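Local coordinates for protein nucleoside-diphosphate-sugar epimerase (Pseudomonas aeruginosa, PDB 2X4G) that is probably an NAD(P)-dependent epimerase or dehydrogenase of nucleotide sugars or related substrates, though its exact reaction is not established, at residues His13-Val18 against Asp39-His44; Ala30-Ala35 against Ala222-Leu227; Asp79-Ser84 against Pro119-Val124. All coordinates share one frame; numbering follows the deposited sequence.

Contact 1. Residues His13-Val18 against Asp39-His44; sequences HVKYAV and DLVLIH
Val-41 holds CG1 anti to its backbone N (chi1 173°), which puts its other methyl, CG2, beside that N and 3.9 Å from CG of Lys-15. Leu-40 carries CG anti to N (chi1 172°), and its second torsion then brings CD1 to 4.0 Å from CG2 of Val-18. Strands 15-19 and 39-44 are the parallel strands of a Rossmann-type beta-alpha-beta unit, connected through helix 24-35. Five backbone hydrogen bonds join the segments, from Asp-39 N to Val-14 O at the start to Ile-43 N to Val-18 O at the end; that of Val-41 N to Tyr-16 O (2.9 Å) is almost straight (175°).

Tyr-16, Val-18, Leu-40 and Leu-42 share the face covered by helix 24-35, where Ile-33 packs on the first three. Tyr-16 leads away from strand 39-44, and its OH bonds to Glu-231. On the face of Lys-15 and Asp-39, the lysine's CG lies 3.7 Å from CB of Asp-39, but its NZ forms a salt bridge with Glu-59, on the strand beyond 39-44. Farther along, CB of Ala-17 touches both CB of Val-41 (3.9 Å) and CD1 of Ile-43 (4.0 Å).

Contact 2. Residues Ala30-Ala35 against Ala222-Leu227; sequences ARAIRA and AGRGLL
The helical segments carrying Ala-32 and Leu-227 cross at -67°, with their axes approaching to 8.2 Å. The close passage is consistent with the small residues where the helices meet, Ala-32 and Gly-223. Ala-32 points its CB at the other helix, and the methyl lies against the backbone of Gly-223, 3.6 Å from Gly-223 O. This is a van der Waals contact, and the same carbonyl accepts the helical hydrogen bond from Leu-227 N.

Two side chains of helix 219-232 flank this point. Arg-224 contributes only its aliphatic root, CG lying 3.9 Å from CB of Ala-32; it is an exposed residue, and NH2 of its guanidinium makes a long, weak ion pair with Glu-221. Leu-227, a turn beyond Gly-223, reaches into the interface with CG anti to the backbone N (chi1 175°). Its two methyls divide the work. CD2 rests on the backbone of the facing helix, 3.6 Å from Ala-32 O, while CD1 meets CG1 of Ile-33 at 4.0 Å, the two side chains passing at a slant.

Ile-33 belongs to the helix that covers the sheet, and so links the interface between the helices to the strands. The contact is made by van der Waals packing of aliphatic groups on one another and on two backbone carbonyls, and is mostly buried. It joins two helices far apart in sequence that lie over the same face of the central sheet, the packing of one helical layer of an alpha/beta Rossmann fold.

Contact 3. Residues Asp79-Ser84 against Pro119-Val124; sequences DGVIFS and PRILYV
Phe-83 and Tyr-123 stand next to each other on one face of the sheet, each with CG anti to its backbone N (chi1 -176° for Phe-83). Their rings meet rim to rim: CD2 of Phe-83 lies 3.7 Å from CD2 of Tyr-123, the centroids are 6.0 Å apart and the planes are inclined by 23°, so neither ring covers the face of the other. Phe-83 also meets the ring of Phe-109 on helix 98-116, while Tyr-123 packs on Tyr-110 of the same helix.

On this face too, Val-81 and Ile-121 run side by side and point the same way, their CG1 atoms 3.8 Å apart. The opposite face bears Ile-82 and Leu-122, which helix 219-232 covers through Leu-230. Val-124 points its CB toward the other strand; it and Ile-82 pass at an angle, their CG2 atoms 4.1 Å apart.

Between the two layers of side chains, four backbone hydrogen bonds tie the strands in parallel register, donors alternating between the segments; Leu-122 N to Val-81 O (3.0 Å) is nearly linear. At the start of the pair, Arg-120 offers its CB to Asp-79 O and sends its guanidinium away, to the carbonyls of Leu-230 and Gly-233. These neighbouring parallel strands, connected through helix 98-116 and clad by helices on both faces, are characteristic of the three-layered alpha/beta/alpha core of the Rossmann fold.

Contacts 1 and 3 are parallel strand pairs of one mixed sheet, made adjacent by strands 15-19 and 80-83; contact 2 joins helices lying over that sheet. Both strand pairs are joined by backbone hydrogen bonds as well as side-chain packing, whereas contact 2 relies on aliphatic groups and buries far less surface, 180 Å² against 460 and 475 Å². Helix 24-35, which carries half of contact 2, connects the two strands of contact 1, and CD2 of Leu-40 lies near Ala-30 O. Helix 219-232 connects contact 2 to contact 3, as Leu-226 packs on Ile-82, Leu-122 and Val-124. Contacts 1 and 2 are mostly buried, while contact 3 is partly so, with Pro-119 and Ser-84 exposed near its ends.

Contact 1. Residues His13-Val18 against Asp39-His44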
loop_
_atom_site.group_PDB
_atom_site.type_symbol
_atom_site.label_atom_id
_atom_site.label_comp_id
_atom_site.label_asym_id
_atom_site.label_seq_id
_atom_site.Cartn_x
_atom_site.Cartn_y
_atom_site.Cartn_z
ATOM N N HIS A 13 -17.222 -35.489 30.770
ATOM C CA HIS A 13 -17.135 -34.657 31.994
ATOM C C HIS A 13 -16.517 -33.218 31.881
ATOM O O HIS A 13 -16.724 -32.399 32.783
ATOM C CB HIS A 13 -16.463 -35.466 33.161
ATOM C CG HIS A 13 -15.005 -35.827 32.936
ATOM N ND1 HIS A 13 -14.554 -36.519 31.822
ATOM C CD2 HIS A 13 -13.907 -35.630 33.716
ATOM C CE1 HIS A 13 -13.244 -36.699 31.909
ATOM N NE2 HIS A 13 -12.827 -36.172 33.049
ATOM N N VAL A 14 -15.791 -32.886 30.816
ATOM C CA VAL A 14 -15.183 -31.553 30.734
ATOM C C VAL A 14 -15.707 -30.774 29.515
ATOM O O VAL A 14 -15.936 -31.339 28.459
ATOM C CB VAL A 14 -13.643 -31.653 30.780
ATOM C CG1 VAL A 14 -13.012 -30.312 30.642
ATOM C CG2 VAL A 14 -13.211 -32.257 32.093
ATOM N N LYS A 15 -15.921 -29.474 29.680
ATOM C CA LYS A 15 -16.504 -28.630 28.627
ATOM C C LYS A 15 -15.504 -27.524 28.266
ATOM O O LYS A 15 -15.124 -26.720 29.136
ATOM C CB LYS A 15 -17.805 -28.014 29.148
ATOM C CG LYS A 15 -18.951 -27.920 28.157
ATOM C CD LYS A 15 -20.182 -27.283 28.817
ATOM C CE LYS A 15 -21.447 -28.077 28.557
ATOM N NZ LYS A 15 -22.685 -27.337 28.935
ATOM N N TYR A 16 -15.050 -27.499 27.015
ATOM C CA TYR A 16 -14.146 -26.445 26.552
ATOM C C TYR A 16 -14.769 -25.698 25.388
ATOM O O TYR A 16 -15.409 -26.308 24.537
ATOM C CB TYR A 16 -12.784 -26.996 26.123
ATOM C CG TYR A 16 -11.970 -27.661 27.229
ATOM C CD1 TYR A 16 -11.629 -28.994 27.145
ATOM C CD2 TYR A 16 -11.522 -26.952 28.340
ATOM C CE1 TYR A 16 -10.885 -29.610 28.118
ATOM C CE2 TYR A 16 -10.773 -27.570 29.323
ATOM C CZ TYR A 16 -10.464 -28.904 29.194
ATOM O OH TYR A 16 -9.736 -29.584 30.127
ATOM N N ALA A 17 -14.567 -24.380 25.358
ATOM C CA ALA A 17 -15.133 -23.513 24.325
ATOM C C ALA A 17 -14.047 -22.978 23.417
ATOM O O ALA A 17 -12.901 -22.895 23.821
ATOM C CB ALA A 17 -15.882 -22.351 24.961
ATOM N N VAL A 18 -14.427 -22.610 22.193
ATOM C CA VAL A 18 -13.523 -22.001 21.220
ATOM C C VAL A 18 -14.203 -20.798 20.584
ATOM O O VAL A 18 -15.309 -20.930 20.070
ATOM C CB VAL A 18 -13.202 -22.981 20.064
ATOM C CG1 VAL A 18 -12.134 -22.396 19.149
ATOM C CG2 VAL A 18 -12.765 -24.328 20.593
ATOM N N ASP A 39 -16.724 -32.198 25.922
ATOM C CA ASP A 39 -17.879 -31.507 25.396
ATOM C C ASP A 39 -17.382 -30.211 24.786
ATOM O O ASP A 39 -16.639 -29.466 25.421
ATOM C CB ASP A 39 -18.896 -31.234 26.501
ATOM C CG ASP A 39 -19.715 -32.470 26.870
ATOM O OD1 ASP A 39 -20.253 -32.474 28.002
ATOM O OD2 ASP A 39 -19.843 -33.419 26.038
ATOM N N LEU A 40 -17.792 -29.951 23.550
ATOM C CA LEU A 40 -17.293 -28.813 22.803
ATOM C C LEU A 40 -18.335 -27.728 22.769
ATOM O O LEU A 40 -19.494 -27.979 22.405
ATOM C CB LEU A 40 -16.988 -29.240 21.385
ATOM C CG LEU A 40 -16.635 -28.170 20.375
ATOM C CD1 LEU A 40 -15.417 -27.361 20.835
ATOM C CD2 LEU A 40 -16.410 -28.877 19.021
ATOM N N VAL A 41 -17.927 -26.528 23.155
ATOM C CA VAL A 41 -18.757 -25.351 22.967
ATOM C C VAL A 41 -18.078 -24.435 21.942
ATOM O O VAL A 41 -16.863 -24.255 21.977
ATOM C CB VAL A 41 -19.001 -24.606 24.301
ATOM C CG1 VAL A 41 -19.722 -23.285 24.061
ATOM C CG2 VAL A 41 -19.792 -25.496 25.272
ATOM N N LEU A 42 -18.868 -23.892 21.023
ATOM C CA LEU A 42 -18.389 -22.936 20.032
ATOM C C LEU A 42 -19.089 -21.596 20.247
ATOM O O LEU A 42 -20.315 -21.489 20.095
ATOM C CB LEU A 42 -18.688 -23.426 18.614
ATOM C CG LEU A 42 -18.153 -24.792 18.234
ATOM C CD1 LEU A 42 -18.481 -25.108 16.782
ATOM C CD2 LEU A 42 -16.655 -24.844 18.505
ATOM N N ILE A 43 -18.315 -20.584 20.627
ATOM C CA ILE A 43 -18.840 -19.239 20.778
ATOM C C ILE A 43 -18.599 -18.514 19.460
ATOM O O ILE A 43 -17.464 -18.326 19.071
ATOM C CB ILE A 43 -18.168 -18.501 21.951
ATOM C CG1 ILE A 43 -18.402 -19.254 23.274
ATOM C CG2 ILE A 43 -18.715 -17.076 22.082
ATOM C CD1 ILE A 43 -17.530 -18.764 24.411
ATOM N N HIS A 44 -19.672 -18.128 18.775
ATOM C CA HIS A 44 -19.568 -17.502 17.458
ATOM C C HIS A 44 -20.397 -16.251 17.303
ATOM O O HIS A 44 -21.404 -16.054 17.996
ATOM C CB HIS A 44 -20.036 -18.471 16.395
ATOM C CG HIS A 44 -21.487 -18.817 16.484
ATOM N ND1 HIS A 44 -22.456 -18.154 15.761
ATOM C CD2 HIS A 44 -22.129 -19.779 17.180
ATOM C CE1 HIS A 44 -23.638 -18.678 16.024
ATOM N NE2 HIS A 44 -23.466 -19.671 16.878
#

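Contact 2. Residues Ala30-Ala35 against Ala222-Leu227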
loop_
_atom_site.group_PDB
_atom_site.type_symbol
_atom_site.label_atom_id
_atom_site.label_comp_id
_atom_site.label_asym_id
_atom_site.label_seq_id
_atom_site.Cartn_x
_atom_site.Cartn_y
_atom_site.Cartn_z
ATOM N N ALA A 30 -11.120 -26.999 17.824
ATOM C CA ALA A 30 -12.431 -27.583 18.053
ATOM C C ALA A 30 -12.385 -29.104 17.871
ATOM O O ALA A 30 -12.785 -29.866 18.762
ATOM C CB ALA A 30 -13.449 -26.964 17.130
ATOM N N ARG A 31 -11.866 -29.535 16.732
ATOM C CA ARG A 31 -11.657 -30.950 16.457
ATOM C C ARG A 31 -10.854 -31.707 17.511
ATOM O O ARG A 31 -11.126 -32.855 17.807
ATOM C CB ARG A 31 -10.889 -31.084 15.161
ATOM C CG ARG A 31 -11.658 -30.753 13.940
ATOM C CD ARG A 31 -10.735 -30.863 12.747
ATOM N NE ARG A 31 -11.531 -31.289 11.634
ATOM C CZ ARG A 31 -11.476 -32.470 11.040
ATOM N NH1 ARG A 31 -10.583 -33.366 11.366
ATOM N NH2 ARG A 31 -12.325 -32.720 10.061
ATOM N N ALA A 32 -9.810 -31.073 18.017
ATOM C CA ALA A 32 -8.954 -31.688 19.007
ATOM C C ALA A 32 -9.717 -31.906 20.298
ATOM O O ALA A 32 -9.503 -32.909 20.974
ATOM C CB ALA A 32 -7.710 -30.822 19.248
ATOM N N ILE A 33 -10.599 -30.963 20.631
ATOM C CA ILE A 33 -11.462 -31.052 21.806
ATOM C C ILE A 33 -12.449 -32.180 21.619
ATOM O O ILE A 33 -12.722 -32.913 22.532
ATOM C CB ILE A 33 -12.247 -29.749 22.033
ATOM C CG1 ILE A 33 -11.307 -28.585 22.418
ATOM C CG2 ILE A 33 -13.279 -29.918 23.112
ATOM C CD1 ILE A 33 -11.933 -27.179 22.239
ATOM N N ARG A 34 -12.989 -32.319 20.424
ATOM C CA ARG A 34 -13.849 -33.443 20.105
ATOM C C ARG A 34 -13.062 -34.755 20.142
ATOM O O ARG A 34 -13.516 -35.722 20.729
ATOM C CB ARG A 34 -14.504 -33.218 18.742
ATOM C CG ARG A 34 -15.325 -34.390 18.178
ATOM C CD ARG A 34 -16.322 -34.946 19.189
ATOM N NE ARG A 34 -17.226 -33.928 19.712
ATOM C CZ ARG A 34 -17.697 -33.906 20.962
ATOM N NH1 ARG A 34 -17.320 -34.863 21.849
ATOM N NH2 ARG A 34 -18.539 -32.920 21.331
ATOM N N ALA A 35 -11.870 -34.786 19.565
ATOM C CA ALA A 35 -11.030 -36.003 19.586
ATOM C C ALA A 35 -10.644 -36.468 21.006
ATOM O O ALA A 35 -10.502 -37.659 21.266
ATOM C CB ALA A 35 -9.780 -35.787 18.756
ATOM N N ALA A 222 -1.321 -28.351 15.430
ATOM C CA ALA A 222 -1.341 -27.063 16.145
ATOM C C ALA A 222 -2.596 -26.972 17.023
ATOM O O ALA A 222 -2.541 -26.517 18.150
ATOM C CB ALA A 222 -1.241 -25.898 15.181
ATOM N N GLY A 223 -3.714 -27.466 16.510
ATOM C CA GLY A 223 -4.937 -27.607 17.303
ATOM C C GLY A 223 -4.792 -28.470 18.546
ATOM O O GLY A 223 -5.350 -28.160 19.587
ATOM N N ARG A 224 -4.059 -29.566 18.438
ATOM C CA ARG A 224 -3.844 -30.416 19.584
ATOM C C ARG A 224 -2.906 -29.734 20.579
ATOM O O ARG A 224 -3.112 -29.799 21.797
ATOM C CB ARG A 224 -3.323 -31.776 19.134
ATOM C CG ARG A 224 -4.386 -32.543 18.294
ATOM C CD ARG A 224 -4.089 -34.021 18.091
ATOM N NE ARG A 224 -3.132 -34.185 17.010
ATOM C CZ ARG A 224 -3.438 -34.473 15.742
ATOM N NH1 ARG A 224 -4.701 -34.654 15.336
ATOM N NH2 ARG A 224 -2.450 -34.585 14.857
ATOM N N GLY A 225 -1.901 -29.045 20.057
ATOM C CA GLY A 225 -1.022 -28.253 20.886
ATOM C C GLY A 225 -1.756 -27.189 21.664
ATOM O O GLY A 225 -1.433 -26.930 22.808
ATOM N N LEU A 226 -2.742 -26.559 21.049
ATOM C CA LEU A 226 -3.535 -25.558 21.749
ATOM C C LEU A 226 -4.283 -26.200 22.913
ATOM O O LEU A 226 -4.192 -25.714 24.047
ATOM C CB LEU A 226 -4.517 -24.845 20.802
ATOM C CG LEU A 226 -3.934 -23.967 19.697
ATOM C CD1 LEU A 226 -5.053 -23.356 18.893
ATOM C CD2 LEU A 226 -3.081 -22.901 20.282
ATOM N N LEU A 227 -5.003 -27.289 22.639
ATOM C CA LEU A 227 -5.712 -28.010 23.705
ATOM C C LEU A 227 -4.740 -28.349 24.834
ATOM O O LEU A 227 -5.079 -28.224 26.017
ATOM C CB LEU A 227 -6.362 -29.294 23.178
ATOM C CG LEU A 227 -7.042 -30.226 24.208
ATOM C CD1 LEU A 227 -8.207 -29.519 24.818
ATOM C CD2 LEU A 227 -7.500 -31.534 23.569
#

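Contact 3. Residues Asp79-Ser84 against Pro119-Val124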
loop_
_atom_site.group_PDB
_atom_site.type_symbol
_atom_site.label_atom_id
_atom_site.label_comp_id
_atom_site.label_asym_id
_atom_site.label_seq_id
_atom_site.Cartn_x
_atom_site.Cartn_y
_atom_site.Cartn_z
ATOM N N ASP A 79 -15.106 -25.398 31.549
ATOM C CA ASP A 79 -13.825 -25.700 32.184
ATOM C C ASP A 79 -12.641 -25.018 31.473
ATOM O O ASP A 79 -11.536 -25.036 31.975
ATOM C CB ASP A 79 -13.597 -27.199 32.243
ATOM C CG ASP A 79 -14.637 -27.916 33.066
ATOM O OD1 ASP A 79 -14.380 -28.120 34.263
ATOM O OD2 ASP A 79 -15.701 -28.277 32.521
ATOM N N GLY A 80 -12.859 -24.420 30.310
ATOM C CA GLY A 80 -11.797 -23.648 29.638
ATOM C C GLY A 80 -12.226 -23.028 28.309
ATOM O O GLY A 80 -13.288 -23.357 27.788
ATOM N N VAL A 81 -11.397 -22.139 27.756
ATOM C CA VAL A 81 -11.715 -21.450 26.503
ATOM C C VAL A 81 -10.475 -21.115 25.661
ATOM O O VAL A 81 -9.490 -20.568 26.156
ATOM C CB VAL A 81 -12.518 -20.158 26.789
ATOM C CG1 VAL A 81 -11.682 -19.141 27.574
ATOM C CG2 VAL A 81 -13.057 -19.562 25.488
ATOM N N ILE A 82 -10.531 -21.436 24.383
ATOM C CA ILE A 82 -9.492 -21.023 23.450
ATOM C C ILE A 82 -9.954 -19.790 22.678
ATOM O O ILE A 82 -11.057 -19.772 22.157
ATOM C CB ILE A 82 -9.152 -22.146 22.454
ATOM C CG1 ILE A 82 -8.567 -23.343 23.205
ATOM C CG2 ILE A 82 -8.161 -21.653 21.410
ATOM C CD1 ILE A 82 -8.360 -24.583 22.360
ATOM N N PHE A 83 -9.104 -18.770 22.605
ATOM C CA PHE A 83 -9.393 -17.554 21.842
ATOM C C PHE A 83 -8.520 -17.452 20.583
ATOM O O PHE A 83 -7.321 -17.218 20.691
ATOM C CB PHE A 83 -9.180 -16.321 22.726
ATOM C CG PHE A 83 -9.545 -15.036 22.062
ATOM C CD1 PHE A 83 -10.806 -14.506 22.207
ATOM C CD2 PHE A 83 -8.623 -14.351 21.284
ATOM C CE1 PHE A 83 -11.151 -13.310 21.588
ATOM C CE2 PHE A 83 -8.947 -13.149 20.665
ATOM C CZ PHE A 83 -10.217 -12.633 20.811
ATOM N N SER A 84 -9.138 -17.611 19.406
ATOM C CA SER A 84 -8.456 -17.453 18.098
ATOM C C SER A 84 -8.583 -16.062 17.476
ATOM O O SER A 84 -9.636 -15.699 16.954
ATOM C CB SER A 84 -8.989 -18.479 17.108
ATOM O OG SER A 84 -8.650 -19.781 17.553
ATOM N N PRO A 119 -12.092 -20.869 34.473
ATOM C CA PRO A 119 -10.900 -21.236 35.238
ATOM C C PRO A 119 -9.616 -21.279 34.438
ATOM O O PRO A 119 -8.551 -21.254 35.030
ATOM C CB PRO A 119 -11.219 -22.647 35.762
ATOM C CG PRO A 119 -12.404 -23.132 34.998
ATOM C CD PRO A 119 -12.841 -22.062 34.033
ATOM N N ARG A 120 -9.719 -21.311 33.114
ATOM C CA ARG A 120 -8.627 -21.731 32.245
ATOM C C ARG A 120 -8.795 -21.045 30.877
ATOM O O ARG A 120 -9.780 -21.286 30.186
ATOM C CB ARG A 120 -8.764 -23.246 32.133
ATOM C CG ARG A 120 -7.520 -24.047 31.946
ATOM C CD ARG A 120 -6.539 -24.057 33.118
ATOM N NE ARG A 120 -5.236 -24.397 32.555
ATOM C CZ ARG A 120 -4.062 -24.224 33.139
ATOM N NH1 ARG A 120 -3.976 -23.742 34.375
ATOM N NH2 ARG A 120 -2.963 -24.570 32.470
ATOM N N ILE A 121 -7.878 -20.149 30.511
ATOM C CA ILE A 121 -7.998 -19.356 29.274
ATOM C C ILE A 121 -6.698 -19.431 28.471
ATOM O O ILE A 121 -5.626 -19.142 28.991
ATOM C CB ILE A 121 -8.279 -17.840 29.577
ATOM C CG1 ILE A 121 -9.575 -17.640 30.370
ATOM C CG2 ILE A 121 -8.381 -17.028 28.310
ATOM C CD1 ILE A 121 -9.469 -16.550 31.452
ATOM N N LEU A 122 -6.781 -19.823 27.206
ATOM C CA LEU A 122 -5.608 -19.825 26.323
ATOM C C LEU A 122 -5.851 -18.822 25.219
ATOM O O LEU A 122 -6.884 -18.872 24.537
ATOM C CB LEU A 122 -5.334 -21.207 25.708
ATOM C CG LEU A 122 -4.165 -21.272 24.716
ATOM C CD1 LEU A 122 -2.835 -21.342 25.435
ATOM C CD2 LEU A 122 -4.306 -22.455 23.815
ATOM N N TYR A 123 -4.889 -17.921 25.054
ATOM C CA TYR A 123 -4.957 -16.888 24.055
ATOM C C TYR A 123 -3.964 -17.263 22.975
ATOM O O TYR A 123 -2.831 -17.638 23.269
ATOM C CB TYR A 123 -4.608 -15.527 24.665
ATOM C CG TYR A 123 -4.297 -14.530 23.605
ATOM C CD1 TYR A 123 -2.991 -14.287 23.228
ATOM C CD2 TYR A 123 -5.311 -13.889 22.914
ATOM C CE1 TYR A 123 -2.689 -13.400 22.212
ATOM C CE2 TYR A 123 -5.024 -13.005 21.891
ATOM C CZ TYR A 123 -3.708 -12.767 21.550
ATOM O OH TYR A 123 -3.400 -11.901 20.538
ATOM N N VAL A 124 -4.381 -17.182 21.718
ATOM C CA VAL A 124 -3.507 -17.588 20.620
ATOM C C VAL A 124 -2.698 -16.396 20.156
ATOM O O VAL A 124 -3.240 -15.465 19.551
ATOM C CB VAL A 124 -4.287 -18.182 19.446
ATOM C CG1 VAL A 124 -3.319 -18.707 18.413
ATOM C CG2 VAL A 124 -5.162 -19.306 19.940
#